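Local coordinates for protein CD180 antigen (Mus musculus, PDB 3T6Q) that may cooperate with MD-1 and TLR4 in the B-cell innate immune response to bacterial lipopolysaccharide, leading to NF-kappa-B activation, at residues I48-L62 against W71-L83. Sequence-based numbering, arbitrary orientation.
With NAG (2-acetamido-2-deoxy-beta-D-glucopyranose), chain R.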
loop_
_atom_site.group_PDB
_atom_site.type_symbol
_atom_site.label_atom_id
_atom_site.label_comp_id
_atom_site.label_asym_id
_atom_site.label_seq_id
_atom_site.Cartn_x
_atom_site.Cartn_y
_atom_site.Cartn_z
ATOM N N ILE A 48 4.131 -13.526 -15.140
ATOM C CA ILE A 48 4.795 -13.334 -16.418
ATOM C C ILE A 48 6.186 -13.950 -16.218
ATOM O O ILE A 48 6.743 -14.002 -15.075
ATOM C CB ILE A 48 4.804 -11.842 -16.898
ATOM C CG1 ILE A 48 5.483 -10.918 -15.836
ATOM C CG2 ILE A 48 3.365 -11.387 -17.152
ATOM C CD1 ILE A 48 5.554 -9.433 -16.262
ATOM N N GLN A 49 6.742 -14.449 -17.313
ATOM C CA GLN A 49 7.930 -15.294 -17.199
ATOM C C GLN A 49 8.609 -15.316 -18.598
ATOM O O GLN A 49 8.142 -14.643 -19.514
ATOM C CB GLN A 49 7.516 -16.716 -16.736
ATOM C CG GLN A 49 6.553 -17.454 -17.677
ATOM C CD GLN A 49 5.108 -17.287 -17.290
ATOM O OE1 GLN A 49 4.782 -17.070 -16.118
ATOM N NE2 GLN A 49 4.227 -17.382 -18.263
ATOM N N ASN A 50 9.675 -16.099 -18.748
ATOM C CA ASN A 50 10.516 -16.079 -19.958
ATOM C C ASN A 50 9.788 -16.342 -21.245
ATOM O O ASN A 50 10.187 -15.833 -22.286
ATOM C CB ASN A 50 11.730 -17.013 -19.806
ATOM C CG ASN A 50 11.343 -18.496 -19.824
ATOM O OD1 ASN A 50 10.307 -18.896 -19.291
ATOM N ND2 ASN A 50 12.182 -19.314 -20.460
ATOM N N THR A 51 8.665 -17.054 -21.185
ATOM C CA THR A 51 7.884 -17.359 -22.380
ATOM C C THR A 51 6.799 -16.327 -22.756
ATOM O O THR A 51 6.195 -16.397 -23.842
ATOM C CB THR A 51 7.183 -18.716 -22.220
ATOM O OG1 THR A 51 6.514 -18.720 -20.957
ATOM C CG2 THR A 51 8.216 -19.863 -22.233
ATOM N N THR A 52 6.514 -15.387 -21.866
ATOM C CA THR A 52 5.358 -14.514 -22.076
ATOM C C THR A 52 5.516 -13.588 -23.286
ATOM O O THR A 52 4.578 -13.419 -24.087
ATOM C CB THR A 52 5.112 -13.654 -20.821
ATOM O OG1 THR A 52 5.025 -14.528 -19.680
ATOM C CG2 THR A 52 3.836 -12.821 -21.007
ATOM N N PHE A 53 6.702 -12.993 -23.427
ATOM C CA PHE A 53 6.898 -11.931 -24.445
ATOM C C PHE A 53 7.970 -12.300 -25.502
ATOM O O PHE A 53 8.314 -11.470 -26.356
ATOM C CB PHE A 53 7.312 -10.603 -23.745
ATOM C CG PHE A 53 6.309 -10.098 -22.700
ATOM C CD1 PHE A 53 6.662 -10.059 -21.348
ATOM C CD2 PHE A 53 5.041 -9.651 -23.065
ATOM C CE1 PHE A 53 5.754 -9.619 -20.392
ATOM C CE2 PHE A 53 4.107 -9.198 -22.094
ATOM C CZ PHE A 53 4.473 -9.183 -20.770
ATOM N N SER A 54 8.522 -13.514 -25.426
ATOM C CA SER A 54 9.789 -13.809 -26.131
ATOM C C SER A 54 9.766 -13.632 -27.657
ATOM O O SER A 54 10.808 -13.358 -28.239
ATOM C CB SER A 54 10.369 -15.185 -25.741
ATOM O OG SER A 54 9.432 -16.189 -26.044
ATOM N N ARG A 55 8.607 -13.722 -28.309
ATOM C CA ARG A 55 8.620 -13.495 -29.756
ATOM C C ARG A 55 8.565 -12.015 -30.200
ATOM O O ARG A 55 8.888 -11.703 -31.349
ATOM C CB ARG A 55 7.567 -14.353 -30.459
ATOM C CG ARG A 55 6.168 -13.858 -30.292
ATOM C CD ARG A 55 5.253 -14.679 -31.162
ATOM N NE ARG A 55 3.886 -14.235 -31.003
ATOM C CZ ARG A 55 3.330 -13.278 -31.725
ATOM N NH1 ARG A 55 2.072 -12.940 -31.497
ATOM N NH2 ARG A 55 4.033 -12.670 -32.671
ATOM N N LEU A 56 8.193 -11.103 -29.284
ATOM C CA LEU A 56 8.064 -9.667 -29.589
ATOM C C LEU A 56 9.419 -8.952 -29.400
ATOM O O LEU A 56 9.647 -8.166 -28.449
ATOM C CB LEU A 56 6.929 -9.025 -28.752
ATOM C CG LEU A 56 5.565 -9.670 -28.960
ATOM C CD1 LEU A 56 4.470 -8.930 -28.182
ATOM C CD2 LEU A 56 5.175 -9.781 -30.442
ATOM N N ILE A 57 10.335 -9.240 -30.325
ATOM C CA ILE A 57 11.721 -8.833 -30.169
ATOM C C ILE A 57 11.921 -7.322 -30.412
ATOM O O ILE A 57 12.928 -6.751 -29.987
ATOM C CB ILE A 57 12.650 -9.623 -31.136
ATOM C CG1 ILE A 57 12.157 -9.475 -32.579
ATOM C CG2 ILE A 57 12.768 -11.095 -30.694
ATOM C CD1 ILE A 57 13.137 -10.022 -33.606
ATOM N N ASN A 58 10.977 -6.711 -31.121
ATOM C CA ASN A 58 11.111 -5.315 -31.524
ATOM C C ASN A 58 10.347 -4.297 -30.637
ATOM O O ASN A 58 10.232 -3.133 -31.024
ATOM C CB ASN A 58 10.659 -5.160 -32.973
ATOM C CG ASN A 58 11.777 -5.467 -33.986
ATOM O OD1 ASN A 58 12.863 -5.902 -33.639
ATOM N ND2 ASN A 58 11.508 -5.168 -35.239
ATOM N N LEU A 59 9.821 -4.726 -29.481
ATOM C CA LEU A 59 9.076 -3.809 -28.588
ATOM C C LEU A 59 9.973 -2.668 -28.149
ATOM O O LEU A 59 11.114 -2.903 -27.688
ATOM C CB LEU A 59 8.546 -4.540 -27.342
ATOM C CG LEU A 59 7.394 -5.533 -27.540
ATOM C CD1 LEU A 59 7.004 -6.223 -26.236
ATOM C CD2 LEU A 59 6.198 -4.866 -28.227
ATOM N N THR A 60 9.491 -1.434 -28.315
ATOM C CA THR A 60 10.166 -0.289 -27.679
ATOM C C THR A 60 9.330 0.304 -26.507
ATOM O O THR A 60 9.862 0.992 -25.648
ATOM C CB THR A 60 10.474 0.829 -28.714
ATOM O OG1 THR A 60 9.246 1.364 -29.201
ATOM C CG2 THR A 60 11.256 0.244 -29.939
ATOM N N PHE A 61 8.036 0.023 -26.506
ATOM C CA PHE A 61 7.069 0.538 -25.508
ATOM C C PHE A 61 6.161 -0.632 -25.113
ATOM O O PHE A 61 5.501 -1.214 -25.963
ATOM C CB PHE A 61 6.200 1.680 -26.130
ATOM C CG PHE A 61 5.144 2.256 -25.175
ATOM C CD1 PHE A 61 3.871 1.681 -25.089
ATOM C CD2 PHE A 61 5.446 3.334 -24.345
ATOM C CE1 PHE A 61 2.911 2.183 -24.222
ATOM C CE2 PHE A 61 4.493 3.840 -23.461
ATOM C CZ PHE A 61 3.229 3.259 -23.405
ATOM N N LEU A 62 6.087 -0.957 -23.829
ATOM C CA LEU A 62 5.188 -2.019 -23.372
ATOM C C LEU A 62 4.448 -1.550 -22.101
ATOM O O LEU A 62 5.063 -1.281 -21.096
ATOM C CB LEU A 62 6.020 -3.287 -23.061
ATOM C CG LEU A 62 5.289 -4.511 -22.452
ATOM C CD1 LEU A 62 4.189 -4.939 -23.381
ATOM C CD2 LEU A 62 6.286 -5.619 -22.155
ATOM N N TRP A 71 3.575 -12.092 -10.198
ATOM C CA TRP A 71 4.925 -12.647 -10.262
ATOM C C TRP A 71 5.635 -12.214 -11.519
ATOM O O TRP A 71 5.090 -12.348 -12.584
ATOM C CB TRP A 71 4.894 -14.194 -10.241
ATOM C CG TRP A 71 4.297 -14.716 -8.959
ATOM C CD1 TRP A 71 2.950 -15.041 -8.708
ATOM C CD2 TRP A 71 4.982 -14.893 -7.668
ATOM N NE1 TRP A 71 2.784 -15.453 -7.396
ATOM C CE2 TRP A 71 3.958 -15.371 -6.716
ATOM C CE3 TRP A 71 6.277 -14.712 -7.219
ATOM C CZ2 TRP A 71 4.267 -15.663 -5.399
ATOM C CZ3 TRP A 71 6.571 -15.019 -5.888
ATOM C CH2 TRP A 71 5.589 -15.479 -5.002
ATOM N N ILE A 72 6.888 -11.791 -11.389
ATOM C CA ILE A 72 7.756 -11.555 -12.586
ATOM C C ILE A 72 8.996 -12.448 -12.448
ATOM O O ILE A 72 9.883 -12.141 -11.647
ATOM C CB ILE A 72 8.200 -10.071 -12.699
ATOM C CG1 ILE A 72 6.981 -9.147 -12.544
ATOM C CG2 ILE A 72 8.931 -9.829 -14.047
ATOM C CD1 ILE A 72 7.307 -7.649 -12.757
ATOM N N HIS A 73 9.018 -13.549 -13.203
ATOM C CA HIS A 73 10.039 -14.599 -13.047
ATOM C C HIS A 73 11.272 -14.349 -13.887
ATOM O O HIS A 73 11.339 -13.355 -14.621
ATOM C CB HIS A 73 9.452 -15.998 -13.334
ATOM C CG HIS A 73 8.427 -16.471 -12.297
ATOM N ND1 HIS A 73 8.534 -16.194 -10.981
ATOM C CD2 HIS A 73 7.267 -17.217 -12.442
ATOM C CE1 HIS A 73 7.473 -16.710 -10.326
ATOM N NE2 HIS A 73 6.714 -17.352 -11.216
ATOM N N GLU A 74 12.260 -15.242 -13.768
ATOM C CA GLU A 74 13.566 -15.046 -14.436
ATOM C C GLU A 74 13.386 -14.768 -15.923
ATOM O O GLU A 74 12.488 -15.302 -16.563
ATOM C CB GLU A 74 14.519 -16.232 -14.186
ATOM C CG GLU A 74 14.057 -17.549 -14.791
ATOM C CD GLU A 74 14.598 -18.781 -14.072
ATOM O OE1 GLU A 74 14.370 -19.889 -14.597
ATOM O OE2 GLU A 74 15.216 -18.662 -12.992
ATOM N N ASP A 75 14.211 -13.869 -16.463
ATOM C CA ASP A 75 14.196 -13.580 -17.897
ATOM C C ASP A 75 12.841 -13.260 -18.527
ATOM O O ASP A 75 12.636 -13.505 -19.719
ATOM C CB ASP A 75 14.841 -14.769 -18.655
ATOM C CG ASP A 75 16.263 -15.059 -18.177
ATOM O OD1 ASP A 75 17.081 -14.116 -18.155
ATOM O OD2 ASP A 75 16.567 -16.219 -17.805
ATOM N N THR A 76 11.907 -12.668 -17.760
ATOM C CA THR A 76 10.616 -12.293 -18.343
ATOM C C THR A 76 10.748 -11.409 -19.633
ATOM O O THR A 76 9.958 -11.538 -20.611
ATOM C CB THR A 76 9.729 -11.565 -17.283
ATOM O OG1 THR A 76 9.345 -12.506 -16.253
ATOM C CG2 THR A 76 8.495 -11.005 -17.929
ATOM N N PHE A 77 11.716 -10.504 -19.607
ATOM C CA PHE A 77 11.878 -9.492 -20.692
ATOM C C PHE A 77 13.103 -9.795 -21.545
ATOM O O PHE A 77 13.736 -8.887 -22.119
ATOM C CB PHE A 77 11.936 -8.085 -20.081
ATOM C CG PHE A 77 10.658 -7.726 -19.370
ATOM C CD1 PHE A 77 10.611 -7.675 -17.985
ATOM C CD2 PHE A 77 9.478 -7.540 -20.103
ATOM C CE1 PHE A 77 9.402 -7.393 -17.334
ATOM C CE2 PHE A 77 8.274 -7.242 -19.454
ATOM C CZ PHE A 77 8.245 -7.179 -18.074
ATOM N N GLN A 78 13.432 -11.090 -21.635
ATOM C CA GLN A 78 14.705 -11.510 -22.268
ATOM C C GLN A 78 14.844 -11.043 -23.695
ATOM O O GLN A 78 15.952 -10.766 -24.107
ATOM C CB GLN A 78 14.920 -13.053 -22.203
ATOM C CG GLN A 78 13.871 -13.853 -22.945
ATOM C CD GLN A 78 14.054 -15.352 -22.768
ATOM O OE1 GLN A 78 14.910 -15.796 -22.003
ATOM N NE2 GLN A 78 13.243 -16.128 -23.469
ATOM N N SER A 79 13.743 -10.961 -24.460
ATOM C CA SER A 79 13.858 -10.611 -25.884
ATOM C C SER A 79 13.649 -9.133 -26.192
ATOM O O SER A 79 13.638 -8.738 -27.378
ATOM C CB SER A 79 12.878 -11.406 -26.745
ATOM O OG SER A 79 13.049 -12.808 -26.611
ATOM N N GLN A 80 13.439 -8.322 -25.148
ATOM C CA GLN A 80 13.076 -6.895 -25.313
ATOM C C GLN A 80 14.349 -6.026 -25.248
ATOM O O GLN A 80 14.465 -5.102 -24.443
ATOM C CB GLN A 80 12.052 -6.484 -24.216
ATOM C CG GLN A 80 10.613 -6.808 -24.585
ATOM C CD GLN A 80 10.344 -8.303 -24.571
ATOM O OE1 GLN A 80 10.425 -8.941 -23.510
ATOM N NE2 GLN A 80 9.992 -8.860 -25.716
ATOM N N HIS A 81 15.304 -6.340 -26.120
ATOM C CA HIS A 81 16.585 -5.663 -26.209
ATOM C C HIS A 81 16.397 -4.200 -26.587
ATOM O O HIS A 81 17.214 -3.348 -26.219
ATOM C CB HIS A 81 17.457 -6.402 -27.273
ATOM C CG HIS A 81 17.968 -7.785 -26.825
ATOM N ND1 HIS A 81 19.165 -8.289 -27.218
ATOM C CD2 HIS A 81 17.389 -8.762 -26.004
ATOM C CE1 HIS A 81 19.362 -9.508 -26.658
ATOM N NE2 HIS A 81 18.265 -9.811 -25.928
ATOM N N ARG A 82 15.317 -3.897 -27.321
ATOM C CA ARG A 82 15.091 -2.530 -27.805
ATOM C C ARG A 82 14.122 -1.731 -26.881
ATOM O O ARG A 82 13.728 -0.622 -27.191
ATOM C CB ARG A 82 14.619 -2.535 -29.262
ATOM C CG ARG A 82 15.606 -3.196 -30.249
ATOM C CD ARG A 82 15.584 -2.555 -31.642
ATOM N NE ARG A 82 14.234 -2.537 -32.210
ATOM C CZ ARG A 82 13.514 -1.443 -32.493
ATOM N NH1 ARG A 82 14.004 -0.214 -32.299
ATOM N NH2 ARG A 82 12.280 -1.584 -32.979
ATOM N N LEU A 83 13.759 -2.291 -25.733
ATOM C CA LEU A 83 12.707 -1.684 -24.892
ATOM C C LEU A 83 13.152 -0.328 -24.336
ATOM O O LEU A 83 14.229 -0.209 -23.735
ATOM C CB LEU A 83 12.381 -2.610 -23.727
ATOM C CG LEU A 83 10.915 -2.959 -23.423
ATOM C CD1 LEU A 83 10.751 -3.177 -21.932
ATOM C CD2 LEU A 83 9.852 -2.046 -23.974
HETATM C C1 NAG R . 11.975 -20.742 -20.555
HETATM C C2 NAG R . 12.492 -21.320 -21.886
HETATM C C3 NAG R . 12.531 -22.863 -21.821
HETATM C C4 NAG R . 13.075 -23.423 -20.496
HETATM C C5 NAG R . 12.313 -22.747 -19.362
HETATM C C6 NAG R . 12.637 -23.238 -17.957
HETATM C C7 NAG R . 12.105 -19.685 -23.710
HETATM C C8 NAG R . 11.261 -19.230 -24.856
HETATM N N2 NAG R . 11.742 -20.798 -23.033
HETATM O O3 NAG R . 13.386 -23.324 -22.831
HETATM O O4 NAG R . 12.948 -24.835 -20.463
HETATM O O5 NAG R . 12.611 -21.373 -19.444
HETATM O O6 NAG R . 13.938 -22.840 -17.636
HETATM O O7 NAG R . 13.105 -19.009 -23.455
HETATM O O HOH W 1 9.276 -13.214 -22.376
HETATM O O HOH W 2 10.832 -17.418 -16.504
HETATM O O HOH W 3 14.661 -18.472 -21.233
HETATM O O HOH W 4 12.613 -5.194 -27.885
#
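Ile48 and Ile72 pair in parallel, Ile48 N bonding to Trp71 O and Ile48 O receiving His73 N at 3.0 Å, after which the two segments run on side by side through successive turns. Ile48 suits its buried place because CG1, set between backbone N and carbonyl carbon (chi1 57°), carries CD1 to Thr76 CG2, Ile72 CG1 and Phe77 CZ. Thr76 serves two needs: its methyl lies over a face of the Phe77 ring, while OG1 donates to His73 O (2.7 Å). The Phe53 and Phe77 rings are nearly parallel (9°) but slid apart, CE1 of Phe53 meeting CE2 of Phe77 at 3.6 Å; Leu62 CD2 covers one Phe53 face and touches the Phe77 edge. These equivalent phenylalanines belong to consecutive coils of the leucine-rich-repeat solenoid, lying side by side in the interior, between the convex side and the concave strands. Where the turns leave buried carbonyls to be satisfied, an amide is apt: Gln80, bent at chi2, sends NE2 to Leu56 O at 2.8 Å and Phe53 O at 3.2 Å, each approached from above its carbonyl plane. Beside it the short Ser79 hydroxyl donates in plane to a lone pair of Ser54 O (2.8 Å). Asn50 carries the N-linked sugar; Gln78 reaches its acetamide O7 with NE2 (2.9 Å, 168°), and a water joins Asn50 ND2, Gln78 OE1 and O7.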